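Local coordinates for MGS-M4 (Unidentified, PDB 4Q3M), which is an aldo-keto reductase with a TIM-barrel fold from a deep-sea metagenome, and probably reduces carbonyl compounds with a nicotinamide cofactor, its natural substrate being unknown, at residues 157-169 / 256-269. Residues are numbered along the deposited sequence; the frame is centred on the assembly and turned at random.
Sequences NQVETHVTLQNHF and IRSVNTGKKIFTEF
The carboxylate of Glu160, at the end of barrel strand 156-160, is gripped by four donors, three of them from the C-terminal segment 256-269. Its CG lies anti to the backbone N (chi1 171°) and the chain runs on extended into the loop 264-266. Glu160 OE2 takes Ile265 N on its syn lone pair (2.8 Å) and, from its own segment, His162 NE2 on its anti lone pair. Glu160 OE1 is met from opposite faces of the carboxylate plane by Phe266 N (2.9 Å) and by Lys264 NZ (2.9 Å), the latter a salt bridge. Leu165 CD2 packs on the aliphatic part of Lys264, and Val163 on Val259. Thr164 O accepts from the backbone N of both Thr261 and Gly262, while Asn260 OD1 receives Gln166 N from above its carbonyl plane. Gln166, extended, donates through NE2 to Ile256 O (2.8 Å) and to Val163 O. Its OE1 accepts from His168 NE2 in the ring plane, which helps to hold the ring flat against the guanidinium of Arg257 (planes 18° apart), whose NH2 makes a salt bridge to Asp273 of the second subunit. Polar bonds thus tie the C-terminal segment to the loop after strand 156-160, and the lysine probably offsets the glutamate's charge.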
loop_
_atom_site.group_PDB
_atom_site.type_symbol
_atom_site.label_atom_id
_atom_site.label_comp_id
_atom_site.label_asym_id
_atom_site.label_seq_id
_atom_site.Cartn_x
_atom_site.Cartn_y
_atom_site.Cartn_z
ATOM N N ASN A 157 12.323 6.732 8.848
ATOM C CA ASN A 157 11.318 5.801 8.349
ATOM C C ASN A 157 11.824 5.075 7.106
ATOM O O ASN A 157 11.839 5.640 6.011
ATOM C CB ASN A 157 10.008 6.530 8.040
ATOM C CG ASN A 157 8.885 5.578 7.661
ATOM O OD1 ASN A 157 8.936 4.385 7.962
ATOM N ND2 ASN A 157 7.862 6.105 6.997
ATOM N N GLN A 158 12.247 3.827 7.275
ATOM C CA GLN A 158 12.772 3.048 6.157
ATOM C C GLN A 158 11.659 2.318 5.413
ATOM O O GLN A 158 11.056 1.383 5.941
ATOM C CB GLN A 158 13.823 2.045 6.638
ATOM C CG GLN A 158 14.440 1.234 5.509
ATOM C CD GLN A 158 15.429 0.196 5.997
ATOM O OE1 GLN A 158 15.328 -0.982 5.655
ATOM N NE2 GLN A 158 16.400 0.628 6.794
ATOM N N VAL A 159 11.392 2.746 4.184
ATOM C CA VAL A 159 10.328 2.150 3.383
ATOM C C VAL A 159 10.783 1.848 1.959
ATOM O O VAL A 159 11.756 2.425 1.470
ATOM C CB VAL A 159 9.089 3.064 3.320
ATOM C CG1 VAL A 159 8.417 3.153 4.684
ATOM C CG2 VAL A 159 9.473 4.445 2.811
ATOM N N GLU A 160 10.069 0.938 1.304
ATOM C CA GLU A 160 10.328 0.604 -0.091
ATOM C C GLU A 160 10.162 1.832 -0.973
ATOM O O GLU A 160 9.066 2.378 -1.092
ATOM C CB GLU A 160 9.394 -0.509 -0.566
ATOM C CG GLU A 160 9.446 -0.758 -2.066
ATOM C CD GLU A 160 8.267 -1.568 -2.565
ATOM O OE1 GLU A 160 7.558 -2.167 -1.730
ATOM O OE2 GLU A 160 8.045 -1.598 -3.795
ATOM N N THR A 161 11.256 2.269 -1.586
ATOM C CA THR A 161 11.230 3.452 -2.433
ATOM C C THR A 161 12.173 3.300 -3.620
ATOM O O THR A 161 13.374 3.083 -3.451
ATOM C CB THR A 161 11.609 4.720 -1.643
ATOM O OG1 THR A 161 10.789 4.823 -0.472
ATOM C CG2 THR A 161 11.418 5.961 -2.501
ATOM N N HIS A 162 11.616 3.408 -4.820
ATOM C CA HIS A 162 12.396 3.339 -6.047
ATOM C C HIS A 162 11.687 4.104 -7.160
ATOM O O HIS A 162 10.678 4.765 -6.920
ATOM C CB HIS A 162 12.639 1.885 -6.454
ATOM C CG HIS A 162 11.453 0.994 -6.254
ATOM N ND1 HIS A 162 10.313 1.085 -7.023
ATOM C CD2 HIS A 162 11.231 -0.008 -5.371
ATOM C CE1 HIS A 162 9.441 0.179 -6.622
ATOM N NE2 HIS A 162 9.973 -0.499 -5.621
ATOM N N VAL A 163 12.211 4.010 -8.377
ATOM C CA VAL A 163 11.728 4.838 -9.478
ATOM C C VAL A 163 10.306 4.496 -9.930
ATOM O O VAL A 163 9.661 5.297 -10.606
ATOM C CB VAL A 163 12.670 4.744 -10.692
ATOM C CG1 VAL A 163 14.043 5.300 -10.340
ATOM C CG2 VAL A 163 12.772 3.308 -11.177
ATOM N N THR A 164 9.809 3.320 -9.559
ATOM C CA THR A 164 8.441 2.944 -9.909
ATOM C C THR A 164 7.491 3.136 -8.727
ATOM O O THR A 164 6.272 3.149 -8.897
ATOM C CB THR A 164 8.357 1.487 -10.406
ATOM O OG1 THR A 164 9.061 0.627 -9.503
ATOM C CG2 THR A 164 8.974 1.363 -11.790
ATOM N N LEU A 165 8.058 3.289 -7.534
ATOM C CA LEU A 165 7.286 3.607 -6.336
ATOM C C LEU A 165 7.984 4.733 -5.579
ATOM O O LEU A 165 8.717 4.491 -4.619
ATOM C CB LEU A 165 7.126 2.376 -5.442
ATOM C CG LEU A 165 6.163 2.498 -4.258
ATOM C CD1 LEU A 165 4.718 2.512 -4.737
ATOM C CD2 LEU A 165 6.393 1.378 -3.254
ATOM N N GLN A 166 7.749 5.965 -6.017
ATOM C CA GLN A 166 8.570 7.098 -5.598
ATOM C C GLN A 166 8.157 7.710 -4.258
ATOM O O GLN A 166 8.945 8.425 -3.636
ATOM C CB GLN A 166 8.558 8.169 -6.690
ATOM C CG GLN A 166 8.993 7.639 -8.051
ATOM C CD GLN A 166 9.231 8.739 -9.064
ATOM O OE1 GLN A 166 9.072 9.922 -8.763
ATOM N NE2 GLN A 166 9.621 8.355 -10.274
ATOM N N ASN A 167 6.929 7.433 -3.823
ATOM C CA ASN A 167 6.453 7.832 -2.496
ATOM C C ASN A 167 6.614 9.318 -2.176
ATOM O O ASN A 167 7.096 9.672 -1.101
ATOM C CB ASN A 167 7.174 7.018 -1.417
ATOM C CG ASN A 167 6.986 5.525 -1.587
ATOM O OD1 ASN A 167 5.952 5.069 -2.076
ATOM N ND2 ASN A 167 7.989 4.753 -1.184
ATOM N N HIS A 168 6.209 10.184 -3.100
ATOM C CA HIS A 168 6.342 11.624 -2.901
ATOM C C HIS A 168 5.449 12.139 -1.775
ATOM O O HIS A 168 5.805 13.087 -1.074
ATOM C CB HIS A 168 6.029 12.374 -4.198
ATOM C CG HIS A 168 7.084 12.225 -5.248
ATOM N ND1 HIS A 168 8.137 13.106 -5.375
ATOM C CD2 HIS A 168 7.253 11.295 -6.217
ATOM C CE1 HIS A 168 8.907 12.726 -6.378
ATOM N NE2 HIS A 168 8.393 11.629 -6.905
ATOM N N PHE A 169 4.289 11.512 -1.607
ATOM C CA PHE A 169 3.352 11.902 -0.561
ATOM C C PHE A 169 3.920 11.582 0.817
ATOM O O PHE A 169 3.957 12.439 1.700
ATOM C CB PHE A 169 2.006 11.200 -0.757
ATOM C CG PHE A 169 0.938 11.657 0.196
ATOM C CD1 PHE A 169 0.117 12.724 -0.127
ATOM C CD2 PHE A 169 0.749 11.017 1.410
ATOM C CE1 PHE A 169 -0.869 13.148 0.745
ATOM C CE2 PHE A 169 -0.232 11.437 2.287
ATOM C CZ PHE A 169 -1.044 12.503 1.953
ATOM N N ILE A 256 12.813 11.267 -14.694
ATOM C CA ILE A 256 12.733 10.139 -13.774
ATOM C C ILE A 256 11.389 10.149 -13.048
ATOM O O ILE A 256 10.870 9.105 -12.658
ATOM C CB ILE A 256 13.891 10.167 -12.745
ATOM C CG1 ILE A 256 15.243 10.118 -13.459
ATOM C CG2 ILE A 256 13.780 9.014 -11.756
ATOM C CD1 ILE A 256 16.428 10.021 -12.523
ATOM N N ARG A 257 10.819 11.339 -12.886
ATOM C CA ARG A 257 9.546 11.495 -12.191
ATOM C C ARG A 257 8.415 10.724 -12.872
ATOM O O ARG A 257 7.539 10.170 -12.207
ATOM C CB ARG A 257 9.179 12.979 -12.092
ATOM C CG ARG A 257 7.850 13.249 -11.407
ATOM C CD ARG A 257 7.847 12.718 -9.985
ATOM N NE ARG A 257 6.544 12.864 -9.346
ATOM C CZ ARG A 257 5.585 11.946 -9.384
ATOM N NH1 ARG A 257 5.781 10.806 -10.034
ATOM N NH2 ARG A 257 4.429 12.164 -8.773
ATOM N N SER A 258 8.448 10.679 -14.200
ATOM C CA SER A 258 7.364 10.085 -14.977
ATOM C C SER A 258 7.355 8.558 -14.940
ATOM O O SER A 258 6.334 7.936 -15.235
ATOM C CB SER A 258 7.440 10.557 -16.431
ATOM O OG SER A 258 7.193 11.948 -16.530
ATOM N N VAL A 259 8.481 7.953 -14.577
ATOM C CA VAL A 259 8.586 6.496 -14.604
ATOM C C VAL A 259 7.969 5.866 -13.354
ATOM O O VAL A 259 8.050 4.653 -13.153
ATOM C CB VAL A 259 10.054 6.036 -14.755
ATOM C CG1 VAL A 259 10.756 6.875 -15.805
ATOM C CG2 VAL A 259 10.793 6.128 -13.437
ATOM N N ASN A 260 7.342 6.695 -12.525
ATOM C CA ASN A 260 6.585 6.204 -11.381
ATOM C C ASN A 260 5.308 5.507 -11.834
ATOM O O ASN A 260 4.549 6.048 -12.638
ATOM C CB ASN A 260 6.243 7.348 -10.426
ATOM C CG ASN A 260 5.568 6.866 -9.154
ATOM O OD1 ASN A 260 6.082 5.991 -8.459
ATOM N ND2 ASN A 260 4.406 7.432 -8.849
ATOM N N THR A 261 5.074 4.305 -11.319
ATOM C CA THR A 261 3.880 3.546 -11.672
ATOM C C THR A 261 2.976 3.357 -10.461
ATOM O O THR A 261 1.753 3.279 -10.592
ATOM C CB THR A 261 4.237 2.166 -12.256
ATOM O OG1 THR A 261 4.877 1.370 -11.252
ATOM C CG2 THR A 261 5.166 2.317 -13.453
ATOM N N GLY A 262 3.583 3.286 -9.281
ATOM C CA GLY A 262 2.836 3.107 -8.052
ATOM C C GLY A 262 2.618 1.646 -7.714
ATOM O O GLY A 262 1.852 1.317 -6.808
ATOM N N LYS A 263 3.292 0.765 -8.447
ATOM C CA LYS A 263 3.205 -0.666 -8.187
ATOM C C LYS A 263 4.128 -1.053 -7.037
ATOM O O LYS A 263 5.334 -1.220 -7.224
ATOM C CB LYS A 263 3.554 -1.469 -9.443
ATOM C CG LYS A 263 3.564 -2.977 -9.235
ATOM C CD LYS A 263 4.000 -3.710 -10.494
ATOM C CE LYS A 263 2.900 -3.718 -11.543
ATOM N NZ LYS A 263 1.752 -4.577 -11.139
ATOM N N LYS A 264 3.555 -1.186 -5.845
ATOM C CA LYS A 264 4.325 -1.544 -4.661
ATOM C C LYS A 264 4.700 -3.021 -4.686
ATOM O O LYS A 264 3.851 -3.884 -4.907
ATOM C CB LYS A 264 3.538 -1.215 -3.391
ATOM C CG LYS A 264 4.283 -1.518 -2.103
ATOM C CD LYS A 264 3.654 -0.796 -0.921
ATOM C CE LYS A 264 4.346 -1.165 0.381
ATOM N NZ LYS A 264 5.820 -0.976 0.300
ATOM N N ILE A 265 5.977 -3.306 -4.458
ATOM C CA ILE A 265 6.481 -4.672 -4.534
ATOM C C ILE A 265 6.209 -5.462 -3.257
ATOM O O ILE A 265 5.715 -6.588 -3.308
ATOM C CB ILE A 265 7.996 -4.696 -4.819
ATOM C CG1 ILE A 265 8.305 -3.965 -6.127
ATOM C CG2 ILE A 265 8.510 -6.128 -4.871
ATOM C CD1 ILE A 265 9.781 -3.902 -6.457
ATOM N N PHE A 266 6.528 -4.868 -2.112
ATOM C CA PHE A 266 6.470 -5.590 -0.846
ATOM C C PHE A 266 5.132 -5.436 -0.127
ATOM O O PHE A 266 4.269 -4.664 -0.551
ATOM C CB PHE A 266 7.615 -5.140 0.061
ATOM C CG PHE A 266 8.972 -5.505 -0.465
ATOM C CD1 PHE A 266 9.497 -6.769 -0.246
ATOM C CD2 PHE A 266 9.717 -4.593 -1.192
ATOM C CE1 PHE A 266 10.744 -7.112 -0.735
ATOM C CE2 PHE A 266 10.964 -4.930 -1.685
ATOM C CZ PHE A 266 11.478 -6.191 -1.455
ATOM N N THR A 267 4.982 -6.185 0.963
ATOM C CA THR A 267 3.732 -6.287 1.715
ATOM C C THR A 267 3.102 -4.936 2.044
ATOM O O THR A 267 3.788 -4.010 2.477
ATOM C CB THR A 267 3.951 -7.055 3.033
ATOM O OG1 THR A 267 4.656 -8.275 2.767
ATOM C CG2 THR A 267 2.621 -7.372 3.705
ATOM N N GLU A 268 1.793 -4.836 1.825
ATOM C CA GLU A 268 1.045 -3.624 2.135
ATOM C C GLU A 268 1.146 -3.318 3.628
ATOM O O GLU A 268 1.128 -4.230 4.455
ATOM C CB GLU A 268 -0.417 -3.773 1.703
ATOM C CG GLU A 268 -1.139 -2.459 1.433
ATOM C CD GLU A 268 -1.587 -1.760 2.702
ATOM O OE1 GLU A 268 -1.965 -2.459 3.665
ATOM O OE2 GLU A 268 -1.560 -0.511 2.735
ATOM N N PHE A 269 1.254 -2.033 3.954
ATOM C CA PHE A 269 1.539 -1.572 5.313
ATOM C C PHE A 269 0.645 -2.180 6.395
ATOM O O PHE A 269 1.106 -2.454 7.504
ATOM C CB PHE A 269 1.425 -0.045 5.381
ATOM C CG PHE A 269 2.344 0.681 4.438
ATOM C CD1 PHE A 269 3.627 1.028 4.829
ATOM C CD2 PHE A 269 1.918 1.031 3.166
ATOM C CE1 PHE A 269 4.472 1.701 3.966
ATOM C CE2 PHE A 269 2.758 1.705 2.298
ATOM C CZ PHE A 269 4.036 2.041 2.699
HETATM O O HOH W 1 7.614 0.136 2.888
HETATM O O HOH W 2 6.819 1.611 0.468
HETATM O O HOH W 3 6.822 -1.229 -9.117
#